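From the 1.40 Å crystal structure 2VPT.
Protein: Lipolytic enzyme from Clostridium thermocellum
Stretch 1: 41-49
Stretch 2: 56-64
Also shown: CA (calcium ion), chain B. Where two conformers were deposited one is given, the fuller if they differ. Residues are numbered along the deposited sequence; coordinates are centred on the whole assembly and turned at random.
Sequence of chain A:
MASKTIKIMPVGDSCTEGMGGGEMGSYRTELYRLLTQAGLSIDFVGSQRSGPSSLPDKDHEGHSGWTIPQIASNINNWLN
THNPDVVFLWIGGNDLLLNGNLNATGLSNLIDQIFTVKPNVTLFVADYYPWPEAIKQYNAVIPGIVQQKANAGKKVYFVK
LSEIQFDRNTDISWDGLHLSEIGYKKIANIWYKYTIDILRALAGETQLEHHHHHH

Stretch 1, residues 41-49: SIDFVGSQR
Stretch 2 (56-64) PDKDHEGHS

Residues 41-49 and 56-64 pack against each other through a short antiparallel ladder and a shared calcium ion, burying 695 Å² in all. Stretch 1 is extended to Phe44, turns through Val45-Ser47 and resumes as strand at Gln48-Arg49; stretch 2 becomes strand at Asp59. Gln48 and His60 form the hydrogen-bonded pair (Gln48 N to His60 O 2.9 Å, His60 N to Gln48 O 3.1 Å), and Arg49 faces Asp59 as the non-hydrogen-bonded pair, CA to CA 4.5 Å.

Calcium gathers the carboxylates that would otherwise repel: Asp43 OD1 (t, 2.4 Å), both Asp57 oxygens OD1 and OD2 (t, 2.5 Å each), Asp59 OD2 (m, 2.4 Å), the backbone Phe44 O (2.3 Å) and two waters. Asp57 OD2 also accepts a weak hydrogen bond from Phe44 N (3.0 Å). Asp59 turns its other oxygen to a salt bridge, OD1 to Arg49 NH1 2.7 Å, on the same sheet face; Arg49 starts at chi1 t, then leaves the standard wells at chi2 140° and chi3 29°, and OD1 lies over a face of its guanidinium.

On the opposite face, Gln48 (chi1 -57°, chi2 -82°, chi3 72°) lays CB over the His60 ring, 3.5 Å from its centroid, and folds so that NE2 donates to Gly62 O (2.9 Å) and sits over a face of the His63 ring. His60 (chi1 p, chi2 86°) is steadied by Gly62 N donating to its ND1 (2.9 Å).

Gly46 (phi/psi 149/162) admits no side chain: an ideal CB would lie 2.3 Å from His60 O, and the backbone angles themselves call for glycine. Beside it, Glu61 (m, m, chi3 -7°) reaches back with OE2 to accept from Ser47 N at 2.8 Å. Buried Val45 points its side chain away, while its O lacks a polar partner.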

# COMPACT_ATOMS: atom_id res chain seq x y z
N SER A 41 2.20 21.37 -13.17
CA SER A 41 3.11 20.96 -12.11
C SER A 41 2.30 20.46 -10.92
O SER A 41 1.67 21.25 -10.22
CB SER A 41 3.97 22.14 -11.67
OG SER A 41 4.87 21.75 -10.66
N ILE A 42 2.30 19.15 -10.71
CA ILE A 42 1.46 18.49 -9.71
C ILE A 42 2.30 17.93 -8.58
O ILE A 42 3.32 17.27 -8.82
CB ILE A 42 0.66 17.32 -10.36
CG1 ILE A 42 -0.21 17.84 -11.50
CG2 ILE A 42 -0.17 16.58 -9.32
CD1 ILE A 42 -1.21 18.93 -11.12
N ASP A 43 1.88 18.21 -7.36
CA ASP A 43 2.42 17.59 -6.16
C ASP A 43 1.27 16.83 -5.49
O ASP A 43 0.37 17.43 -4.90
CB ASP A 43 2.99 18.66 -5.23
CG ASP A 43 3.69 18.10 -4.01
OD1 ASP A 43 3.87 16.87 -3.91
OD2 ASP A 43 4.06 18.93 -3.14
N PHE A 44 1.27 15.50 -5.62
CA PHE A 44 0.36 14.69 -4.83
C PHE A 44 0.83 14.74 -3.40
O PHE A 44 2.02 14.56 -3.12
CB PHE A 44 0.32 13.24 -5.32
CG PHE A 44 -0.54 12.99 -6.54
CD1 PHE A 44 -1.80 13.58 -6.68
CD2 PHE A 44 -0.14 12.09 -7.52
CE1 PHE A 44 -2.58 13.30 -7.79
CE2 PHE A 44 -0.94 11.79 -8.61
CZ PHE A 44 -2.15 12.41 -8.75
N VAL A 45 -0.08 15.00 -2.47
CA VAL A 45 0.26 15.08 -1.07
C VAL A 45 -0.56 14.12 -0.20
O VAL A 45 -1.69 13.76 -0.53
CB VAL A 45 0.13 16.54 -0.54
CG1 VAL A 45 1.07 17.49 -1.31
CG2 VAL A 45 -1.31 17.05 -0.61
N GLY A 46 0.03 13.74 0.92
CA GLY A 46 -0.57 12.79 1.85
C GLY A 46 0.52 12.00 2.55
O GLY A 46 1.67 12.00 2.09
N SER A 47 0.22 11.37 3.67
CA SER A 47 1.27 10.68 4.40
C SER A 47 1.51 9.25 3.92
O SER A 47 2.61 8.72 4.12
CB SER A 47 1.04 10.72 5.91
OG SER A 47 1.10 12.07 6.36
N GLN A 48 0.53 8.63 3.26
CA GLN A 48 0.75 7.29 2.70
C GLN A 48 1.72 7.41 1.54
O GLN A 48 1.85 8.48 0.95
CB GLN A 48 -0.55 6.71 2.14
CG GLN A 48 -1.70 6.60 3.14
CD GLN A 48 -1.61 5.40 4.01
OE1 GLN A 48 -0.76 5.33 4.90
NE2 GLN A 48 -2.47 4.43 3.75
N ARG A 49 2.42 6.33 1.22
CA ARG A 49 3.29 6.34 0.03
C ARG A 49 3.33 4.95 -0.57
O ARG A 49 3.75 3.98 0.07
CB ARG A 49 4.69 6.90 0.35
CG ARG A 49 5.62 7.04 -0.86
CD ARG A 49 6.52 8.32 -0.90
NE ARG A 49 6.89 8.91 0.38
CZ ARG A 49 7.28 10.18 0.59
NH1 ARG A 49 7.35 11.06 -0.40
NH2 ARG A 49 7.60 10.57 1.82
N PRO A 56 6.43 9.04 -10.25
CA PRO A 56 7.41 9.84 -9.49
C PRO A 56 6.95 10.30 -8.12
O PRO A 56 7.75 10.45 -7.21
CB PRO A 56 7.69 11.03 -10.44
CG PRO A 56 7.29 10.53 -11.78
CD PRO A 56 6.07 9.71 -11.51
N ASP A 57 5.65 10.53 -7.99
CA ASP A 57 5.08 11.10 -6.78
C ASP A 57 4.02 10.14 -6.23
O ASP A 57 2.90 10.05 -6.75
CB ASP A 57 4.48 12.48 -7.07
CG ASP A 57 4.14 13.24 -5.81
OD1 ASP A 57 3.97 12.58 -4.75
OD2 ASP A 57 4.04 14.50 -5.85
N LYS A 58 4.43 9.41 -5.19
CA LYS A 58 3.66 8.28 -4.68
C LYS A 58 2.87 8.62 -3.41
O LYS A 58 2.28 7.73 -2.78
CB LYS A 58 4.61 7.11 -4.40
CG LYS A 58 5.35 6.60 -5.64
CD LYS A 58 6.50 5.63 -5.26
CE LYS A 58 7.47 5.31 -6.43
NZ LYS A 58 8.31 6.46 -6.81
N ASP A 59 2.82 9.90 -3.05
CA ASP A 59 2.13 10.32 -1.83
C ASP A 59 0.62 10.33 -2.01
O ASP A 59 0.11 10.69 -3.07
CB ASP A 59 2.57 11.71 -1.42
CG ASP A 59 4.08 11.83 -1.31
OD1 ASP A 59 4.71 10.95 -0.68
OD2 ASP A 59 4.62 12.80 -1.87
N HIS A 60 -0.11 9.94 -0.97
CA HIS A 60 -1.58 9.94 -1.04
C HIS A 60 -2.20 9.76 0.34
O HIS A 60 -1.49 9.56 1.33
CB HIS A 60 -2.08 8.85 -1.99
CG HIS A 60 -1.76 7.45 -1.55
ND1 HIS A 60 -2.56 6.74 -0.68
CD2 HIS A 60 -0.73 6.63 -1.87
CE1 HIS A 60 -2.03 5.54 -0.49
NE2 HIS A 60 -0.92 5.45 -1.20
N GLU A 61 -3.53 9.83 0.40
CA GLU A 61 -4.30 9.51 1.62
C GLU A 61 -5.41 8.50 1.30
O GLU A 61 -6.58 8.67 1.70
CB GLU A 61 -4.89 10.75 2.29
CG GLU A 61 -3.93 11.60 3.06
CD GLU A 61 -3.27 10.99 4.28
OE1 GLU A 61 -3.58 9.86 4.76
OE2 GLU A 61 -2.32 11.64 4.73
N GLY A 62 -5.04 7.45 0.58
CA GLY A 62 -5.89 6.30 0.35
C GLY A 62 -5.65 5.27 1.43
O GLY A 62 -4.50 4.92 1.72
N HIS A 63 -6.74 4.79 2.03
CA HIS A 63 -6.69 3.84 3.13
C HIS A 63 -7.61 2.66 2.87
O HIS A 63 -8.83 2.77 3.02
CB HIS A 63 -7.11 4.55 4.42
CG HIS A 63 -6.12 5.57 4.88
ND1 HIS A 63 -6.07 6.87 4.40
CD2 HIS A 63 -5.08 5.44 5.72
CE1 HIS A 63 -5.03 7.48 4.95
NE2 HIS A 63 -4.44 6.65 5.78
N SER A 64 -7.03 1.54 2.44
CA SER A 64 -7.78 0.33 2.20
C SER A 64 -8.59 -0.03 3.44
O SER A 64 -8.07 -0.01 4.55
CB SER A 64 -6.85 -0.82 1.84
OG SER A 64 -6.15 -0.52 0.64
CA CA B . 4.28 14.62 -3.37
O HOH W 1 5.54 15.81 -7.83
O HOH W 2 4.02 10.41 1.89
O HOH W 3 -1.44 13.16 6.77
O HOH W 4 6.56 10.69 -3.50
O HOH W 5 6.56 14.55 -3.81
O HOH W 6 4.64 15.54 -1.19